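Local coordinates for protein glutathione S-transferase (Natrialba magadii ATCC 43099, PDB 6GZF) that probably works as a Xi class glutathione transferase of the glutathionyl-hydroquinone reductase type, using glutathione as its thiol substrate, at residues T107-V111 with H112-Y116; L137-T140 with E141-T144; I153-M156 with F157-F161. All coordinates share one frame; numbering follows the deposited sequence.

Overall arrangement
All three contacts lie in the N-terminal, thioredoxin-like domain of the transferase and follow one another along the chain. Contact 1 turns the long loop between strand 84-87 and helix 117-124; contact 2 is the hairpin joining strands 136-139 and 144-147 of the four-stranded mixed sheet; contact 3 is the end of helix 150-159, which comes next. Contacts 1 and 2 have centres 14 Å apart and meet where H112 NE2 probably hydrogen-bonds D143 OD1. Contacts 2 and 3, 16 Å between centres, meet where L137 packs on I153, M156 and F157. Contacts 1 and 3, 24 Å between centres, do not touch, so the hairpin joins loop to helix.

Contact 1. Residues T107-V111 with H112-Y116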
loop_
_atom_site.group_PDB
_atom_site.type_symbol
_atom_site.label_atom_id
_atom_site.label_comp_id
_atom_site.label_asym_id
_atom_site.label_seq_id
_atom_site.Cartn_x
_atom_site.Cartn_y
_atom_site.Cartn_z
ATOM N N THR A 107 16.869 22.193 -10.653
ATOM C CA THR A 107 17.687 23.337 -11.034
ATOM C C THR A 107 18.320 23.976 -9.805
ATOM O O THR A 107 18.298 23.405 -8.714
ATOM C CB THR A 107 16.866 24.407 -11.784
ATOM O OG1 THR A 107 15.936 25.022 -10.884
ATOM C CG2 THR A 107 16.111 23.789 -12.953
ATOM N N HIS A 108 18.882 25.164 -9.991
ATOM C CA HIS A 108 19.439 25.928 -8.884
ATOM C C HIS A 108 18.511 27.085 -8.535
ATOM O O HIS A 108 17.628 27.438 -9.317
ATOM C CB HIS A 108 20.829 26.458 -9.237
ATOM C CG HIS A 108 20.827 27.469 -10.341
ATOM N ND1 HIS A 108 20.784 27.118 -11.674
ATOM C CD2 HIS A 108 20.857 28.822 -10.311
ATOM C CE1 HIS A 108 20.790 28.210 -12.415
ATOM N NE2 HIS A 108 20.834 29.260 -11.613
ATOM N N ASP A 109 18.710 27.669 -7.360
ATOM C CA ASP A 109 17.963 28.859 -6.975
ATOM C C ASP A 109 18.380 30.027 -7.863
ATOM O O ASP A 109 19.439 30.621 -7.664
ATOM C CB ASP A 109 18.191 29.189 -5.498
ATOM C CG ASP A 109 17.661 30.558 -5.115
ATOM O OD1 ASP A 109 16.602 30.960 -5.641
ATOM O OD2 ASP A 109 18.304 31.233 -4.284
ATOM N N HIS A 110 17.540 30.349 -8.842
ATOM C CA HIS A 110 17.864 31.374 -9.830
ATOM C C HIS A 110 18.026 32.767 -9.226
ATOM O O HIS A 110 18.652 33.639 -9.828
ATOM C CB HIS A 110 16.789 31.417 -10.919
ATOM C CG HIS A 110 16.741 30.191 -11.776
ATOM N ND1 HIS A 110 16.117 29.028 -11.378
ATOM C CD2 HIS A 110 17.241 29.946 -13.011
ATOM C CE1 HIS A 110 16.233 28.120 -12.332
ATOM N NE2 HIS A 110 16.911 28.652 -13.332
ATOM N N VAL A 111 17.467 32.976 -8.039
ATOM C CA VAL A 111 17.471 34.302 -7.432
ATOM C C VAL A 111 18.716 34.563 -6.585
ATOM O O VAL A 111 19.489 35.474 -6.882
ATOM C CB VAL A 111 16.216 34.520 -6.567
ATOM C CG1 VAL A 111 16.259 35.887 -5.910
ATOM C CG2 VAL A 111 14.964 34.382 -7.418
ATOM N N HIS A 112 18.915 33.770 -5.536
ATOM C CA HIS A 112 20.023 34.012 -4.614
ATOM C C HIS A 112 21.003 32.845 -4.519
ATOM O O HIS A 112 21.942 32.889 -3.724
ATOM C CB HIS A 112 19.485 34.344 -3.221
ATOM C CG HIS A 112 18.777 35.659 -3.146
ATOM N ND1 HIS A 112 19.378 36.849 -3.500
ATOM C CD2 HIS A 112 17.518 35.974 -2.759
ATOM C CE1 HIS A 112 18.518 37.839 -3.334
ATOM N NE2 HIS A 112 17.384 37.336 -2.887
ATOM N N ASP A 113 20.779 31.814 -5.331
ATOM C CA ASP A 113 21.650 30.639 -5.372
ATOM C C ASP A 113 21.831 30.030 -3.982
ATOM O O ASP A 113 22.953 29.810 -3.524
ATOM C CB ASP A 113 23.012 31.000 -5.976
ATOM C CG ASP A 113 23.849 29.779 -6.307
ATOM O OD1 ASP A 113 23.266 28.695 -6.517
ATOM O OD2 ASP A 113 25.091 29.902 -6.352
ATOM N N VAL A 114 20.717 29.768 -3.308
ATOM C CA VAL A 114 20.757 29.219 -1.959
ATOM C C VAL A 114 20.841 27.696 -1.979
ATOM O O VAL A 114 20.407 27.052 -2.934
ATOM C CB VAL A 114 19.526 29.651 -1.139
ATOM C CG1 VAL A 114 19.492 31.163 -0.995
ATOM C CG2 VAL A 114 18.249 29.147 -1.788
ATOM N N ASP A 115 21.408 27.128 -0.920
ATOM C CA ASP A 115 21.499 25.681 -0.785
ATOM C C ASP A 115 20.138 25.090 -0.439
ATOM O O ASP A 115 19.745 24.053 -0.972
ATOM C CB ASP A 115 22.524 25.302 0.285
ATOM C CG ASP A 115 23.926 25.757 -0.063
ATOM O OD1 ASP A 115 24.319 25.632 -1.243
ATOM O OD2 ASP A 115 24.637 26.239 0.845
ATOM N N TYR A 116 19.417 25.764 0.451
ATOM C CA TYR A 116 18.139 25.259 0.935
ATOM C C TYR A 116 17.042 26.314 0.842
ATOM O O TYR A 116 17.316 27.513 0.831
ATOM C CB TYR A 116 18.281 24.769 2.375
ATOM C CG TYR A 116 19.475 23.868 2.583
ATOM C CD1 TYR A 116 19.448 22.547 2.166
ATOM C CD2 TYR A 116 20.632 24.340 3.190
ATOM C CE1 TYR A 116 20.537 21.717 2.345
ATOM C CE2 TYR A 116 21.727 23.517 3.376
ATOM C CZ TYR A 116 21.672 22.206 2.952
ATOM O OH TYR A 116 22.758 21.381 3.135
HETATM O O HOH W 1 20.916 27.442 -6.123
#
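D109 and the backbone of H112 to V114 form a local turn in the long loop that leads from strand 84-87 to helix 117-124. The carboxylate sits inside the turn and takes up amide hydrogens as the chain bends round it. OD2 of D109 receives V114 N on its anti lone pair at 3.0 Å, while H112 N reaches the same oxygen at 2.9 Å from above the carboxylate plane, 53° out of it. The other oxygen accepts V111 N and also the hydroxyl of Y59, so strand 56-60 helps fix the group. D109 CG stands anti to its own N (chi1 169°), which sets the carboxylate beside the carbonyl carbon, within reach of the amides that follow. The backbone joins in: D113 N bonds to D109 O at 2.9 Å. A water links D109 N with D113 OD1 and V114 O. V111, packed beside strand 56-60, lays its CG1 over one face of the H112 imidazole, 3.6 Å from the centroid in a CH-pi contact, and H112 NE2 goes on to D143. The bond from V111 N to D109 OD1, two residues back, defines an Asx turn, set here in a connecting loop of the thioredoxin-like domain.

Contact 2. Residues L137-T140 with E141-T144; sequences LWDT and EEDT
L137 to T140 and E141 to T144 make a beta-hairpin that closes with a G1 beta bulge, D143 and T144 both facing D139; it joins strands 136-139 and 144-147 of the glutathione transferase's thioredoxin-like sheet. L137 hardly meets the turn: its side chain goes instead to helix 150-159. W138 is the first large contact. Its indole lies across the start of the returning strand, with T144 O over one face, 3.6 Å from CD2 of W138. D143 OD1 comes to the edge of the same ring, in its plane, at 3.5 Å from W138 CZ2, with the carboxylate turned 73° against the indole; that oxygen is also hydrogen-bonded to H112 NE2. W138 also packs on L120 and A124 of helix 117-124.

D139 ties the hairpin together through both backbone and side chain. As a hydrogen-bonded antiparallel pair with T144, it gives its N to T144 O at 3.0 Å and takes a weak bond from T144 N on its carbonyl. Its carboxylate, CG anti to the backbone N at chi1 179°, leans out over the turn, and OD1 forms a salt bridge with R55 NE. R55 probably offsets part of the negative charge gathered here by D139, E141 and E142, and E142 has a salt bridge of its own to R48. T140, the last residue before the turn, brings its OG1 to the carbonyl of R55.

Beyond T140 the turn closes back on the D139 carboxylate through two amides: E141 N makes a weak but nearly straight bond to D139 OD1, whereas E142 N meets D139 OD2 at 2.9 Å from 62° above the carboxylate plane.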
loop_
_atom_site.group_PDB
_atom_site.type_symbol
_atom_site.label_atom_id
_atom_site.label_comp_id
_atom_site.label_asym_id
_atom_site.label_seq_id
_atom_site.Cartn_x
_atom_site.Cartn_y
_atom_site.Cartn_z
ATOM N N LEU A 137 5.791 31.881 -4.372
ATOM C CA LEU A 137 5.873 32.927 -5.382
ATOM C C LEU A 137 6.773 34.047 -4.876
ATOM O O LEU A 137 6.500 34.656 -3.841
ATOM C CB LEU A 137 4.486 33.467 -5.734
ATOM C CG LEU A 137 4.461 34.521 -6.844
ATOM C CD1 LEU A 137 4.942 33.922 -8.159
ATOM C CD2 LEU A 137 3.070 35.117 -6.998
ATOM N N TRP A 138 7.849 34.312 -5.608
ATOM C CA TRP A 138 8.862 35.259 -5.157
ATOM C C TRP A 138 8.918 36.509 -6.028
ATOM O O TRP A 138 8.914 36.426 -7.255
ATOM C CB TRP A 138 10.235 34.582 -5.131
ATOM C CG TRP A 138 11.309 35.413 -4.500
ATOM C CD1 TRP A 138 12.042 36.396 -5.099
ATOM C CD2 TRP A 138 11.776 35.331 -3.149
ATOM N NE1 TRP A 138 12.935 36.932 -4.203
ATOM C CE2 TRP A 138 12.792 36.296 -2.998
ATOM C CE3 TRP A 138 11.434 34.536 -2.050
ATOM C CZ2 TRP A 138 13.468 36.487 -1.796
ATOM C CZ3 TRP A 138 12.107 34.727 -0.858
ATOM C CH2 TRP A 138 13.111 35.694 -0.740
ATOM N N ASP A 139 8.974 37.670 -5.381
ATOM C CA ASP A 139 9.138 38.938 -6.083
ATOM C C ASP A 139 10.605 39.351 -6.095
ATOM O O ASP A 139 11.240 39.444 -5.047
ATOM C CB ASP A 139 8.289 40.030 -5.432
ATOM C CG ASP A 139 8.450 41.375 -6.110
ATOM O OD1 ASP A 139 8.604 41.400 -7.347
ATOM O OD2 ASP A 139 8.421 42.406 -5.407
ATOM N N THR A 140 11.140 39.602 -7.285
ATOM C CA THR A 140 12.549 39.950 -7.429
ATOM C C THR A 140 12.807 41.436 -7.194
ATOM O O THR A 140 13.954 41.855 -7.038
ATOM C CB THR A 140 13.080 39.565 -8.822
ATOM O OG1 THR A 140 12.190 40.060 -9.829
ATOM C CG2 THR A 140 13.184 38.052 -8.950
ATOM N N GLU A 141 11.742 42.230 -7.167
ATOM C CA GLU A 141 11.882 43.669 -6.969
ATOM C C GLU A 141 11.953 44.023 -5.485
ATOM O O GLU A 141 12.873 44.716 -5.050
ATOM C CB GLU A 141 10.728 44.420 -7.636
ATOM C CG GLU A 141 10.922 45.926 -7.686
ATOM C CD GLU A 141 11.380 46.411 -9.050
ATOM O OE1 GLU A 141 10.774 46.001 -10.063
ATOM O OE2 GLU A 141 12.349 47.197 -9.110
ATOM N N GLU A 142 10.983 43.544 -4.711
ATOM C CA GLU A 142 10.977 43.775 -3.270
ATOM C C GLU A 142 11.831 42.740 -2.547
ATOM O O GLU A 142 12.085 42.864 -1.347
ATOM C CB GLU A 142 9.550 43.751 -2.718
ATOM C CG GLU A 142 8.940 45.127 -2.510
ATOM C CD GLU A 142 7.746 45.096 -1.575
ATOM O OE1 GLU A 142 7.813 44.388 -0.547
ATOM O OE2 GLU A 142 6.741 45.781 -1.867
ATOM N N ASP A 143 12.264 41.722 -3.289
ATOM C CA ASP A 143 13.122 40.660 -2.762
ATOM C C ASP A 143 12.495 39.986 -1.544
ATOM O O ASP A 143 13.072 39.987 -0.456
ATOM C CB ASP A 143 14.506 41.215 -2.410
ATOM C CG ASP A 143 15.537 40.122 -2.205
ATOM O OD1 ASP A 143 15.471 39.100 -2.921
ATOM O OD2 ASP A 143 16.414 40.287 -1.331
ATOM N N THR A 144 11.311 39.411 -1.736
ATOM C CA THR A 144 10.585 38.764 -0.647
ATOM C C THR A 144 9.518 37.805 -1.172
ATOM O O THR A 144 9.255 37.752 -2.374
ATOM C CB THR A 144 9.914 39.800 0.275
ATOM O OG1 THR A 144 9.333 39.137 1.405
ATOM C CG2 THR A 144 8.834 40.562 -0.477
#

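Contact 3. Residues I153-M156 with F157-F161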
loop_
_atom_site.group_PDB
_atom_site.type_symbol
_atom_site.label_atom_id
_atom_site.label_comp_id
_atom_site.label_asym_id
_atom_site.label_seq_id
_atom_site.Cartn_x
_atom_site.Cartn_y
_atom_site.Cartn_z
ATOM N N ILE A 153 -2.136 31.290 -5.519
ATOM C CA ILE A 153 -1.156 31.493 -6.583
ATOM C C ILE A 153 -1.741 31.022 -7.912
ATOM O O ILE A 153 -1.550 31.662 -8.948
ATOM C CB ILE A 153 0.167 30.753 -6.296
ATOM C CG1 ILE A 153 0.841 31.329 -5.049
ATOM C CG2 ILE A 153 1.112 30.860 -7.484
ATOM C CD1 ILE A 153 2.131 30.637 -4.679
ATOM N N MET A 154 -2.464 29.906 -7.872
ATOM C CA MET A 154 -3.174 29.413 -9.046
ATOM C C MET A 154 -4.189 30.444 -9.528
ATOM O O MET A 154 -4.288 30.722 -10.724
ATOM C CB MET A 154 -3.877 28.089 -8.741
ATOM C CG MET A 154 -4.863 27.656 -9.818
ATOM S SD MET A 154 -5.396 25.937 -9.682
ATOM C CE MET A 154 -6.313 25.981 -8.144
ATOM N N ARG A 155 -4.932 31.012 -8.583
ATOM C CA ARG A 155 -5.963 31.996 -8.891
ATOM C C ARG A 155 -5.391 33.257 -9.535
ATOM O O ARG A 155 -5.902 33.726 -10.553
ATOM C CB ARG A 155 -6.736 32.368 -7.622
ATOM C CG ARG A 155 -7.743 33.494 -7.811
ATOM C CD ARG A 155 -8.805 33.129 -8.833
ATOM N NE ARG A 155 -9.554 31.938 -8.443
ATOM C CZ ARG A 155 -10.612 31.954 -7.640
ATOM N NH1 ARG A 155 -11.234 30.823 -7.336
ATOM N NH2 ARG A 155 -11.048 33.101 -7.139
ATOM N N MET A 156 -4.334 33.804 -8.948
ATOM C CA MET A 156 -3.757 35.042 -9.461
ATOM C C MET A 156 -3.001 34.808 -10.771
ATOM O O MET A 156 -2.911 35.708 -11.607
ATOM C CB MET A 156 -2.843 35.687 -8.416
ATOM C CG MET A 156 -1.563 34.932 -8.116
ATOM S SD MET A 156 -0.595 35.758 -6.836
ATOM C CE MET A 156 -1.515 35.318 -5.363
ATOM N N PHE A 157 -2.467 33.602 -10.952
ATOM C CA PHE A 157 -1.914 33.205 -12.245
ATOM C C PHE A 157 -3.012 33.236 -13.296
ATOM O O PHE A 157 -2.778 33.556 -14.461
ATOM C CB PHE A 157 -1.306 31.799 -12.188
ATOM C CG PHE A 157 0.100 31.752 -11.661
ATOM C CD1 PHE A 157 0.682 32.865 -11.080
ATOM C CD2 PHE A 157 0.844 30.587 -11.760
ATOM C CE1 PHE A 157 1.978 32.813 -10.598
ATOM C CE2 PHE A 157 2.140 30.529 -11.282
ATOM C CZ PHE A 157 2.708 31.643 -10.701
ATOM N N ASP A 158 -4.218 32.898 -12.855
ATOM C CA ASP A 158 -5.361 32.713 -13.736
ATOM C C ASP A 158 -6.029 34.029 -14.136
ATOM O O ASP A 158 -6.406 34.213 -15.291
ATOM C CB ASP A 158 -6.379 31.798 -13.050
ATOM C CG ASP A 158 -7.428 31.267 -14.001
ATOM O OD1 ASP A 158 -7.184 31.259 -15.223
ATOM O OD2 ASP A 158 -8.498 30.846 -13.521
ATOM N N THR A 159 -6.166 34.945 -13.184
ATOM C CA THR A 159 -7.012 36.116 -13.395
ATOM C C THR A 159 -6.274 37.454 -13.444
ATOM O O THR A 159 -6.895 38.488 -13.691
ATOM C CB THR A 159 -8.084 36.214 -12.292
ATOM O OG1 THR A 159 -7.448 36.379 -11.019
ATOM C CG2 THR A 159 -8.939 34.958 -12.266
ATOM N N GLU A 160 -4.964 37.446 -13.221
ATOM C CA GLU A 160 -4.237 38.705 -13.063
ATOM C C GLU A 160 -3.107 38.923 -14.073
ATOM O O GLU A 160 -2.615 40.043 -14.219
ATOM C CB GLU A 160 -3.671 38.802 -11.645
ATOM C CG GLU A 160 -4.704 38.586 -10.545
ATOM C CD GLU A 160 -5.830 39.602 -10.590
ATOM O OE1 GLU A 160 -5.567 40.796 -10.333
ATOM O OE2 GLU A 160 -6.980 39.207 -10.881
ATOM N N PHE A 161 -2.696 37.867 -14.769
ATOM C CA PHE A 161 -1.582 37.968 -15.714
ATOM C C PHE A 161 -2.026 37.881 -17.174
ATOM O O PHE A 161 -1.316 37.317 -18.008
ATOM C CB PHE A 161 -0.546 36.874 -15.433
ATOM C CG PHE A 161 0.261 37.104 -14.185
ATOM C CD1 PHE A 161 -0.186 36.639 -12.959
ATOM C CD2 PHE A 161 1.471 37.776 -14.240
ATOM C CE1 PHE A 161 0.557 36.844 -11.809
ATOM C CE2 PHE A 161 2.218 37.985 -13.095
ATOM C CZ PHE A 161 1.759 37.518 -11.878
#
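I153 and F157, one helical turn apart, make the densely packed side of the C-terminal end of helix 150-159, in the thioredoxin-like domain. Their side chains lie side by side and point the same way. I153 CG2, which stands anti to the backbone N, sits over one face of the phenyl ring, 3.8 Å from its centroid and 16° off the ring normal: a CH-pi contact. In the backbone, F157 N bonds to I153 O at 2.9 Å. The F157 side chain also touches L137 of the sheet, T73 of helix 65-77 and I83. Without the phenyl ring, as with an alanine here, I153 CG2 would probably lose its aromatic partner and a gap would be likely to open against L137 and T73.

Between the two segments the R155-T159 side is looser and partly exposed, though R155 itself is tied to residues outside them. The two side chains cross with just one carbon pair close, R155 CD to T159 CG2 at 3.9 Å; the guanidinium goes to salt bridges with D181 and E238 and a cation-pi contact with Y172. R155 O accepts T159 N at 2.9 Å, and D158 N makes weak bonds to both M154 O and R155 O.

From E160 the chain leaves helical shape. E160 N still gives M156 O a weak bond, and the buried F161 brings its ring edge to the same oxygen, with M156 O in the ring plane, 3.2 Å from F161 CD1.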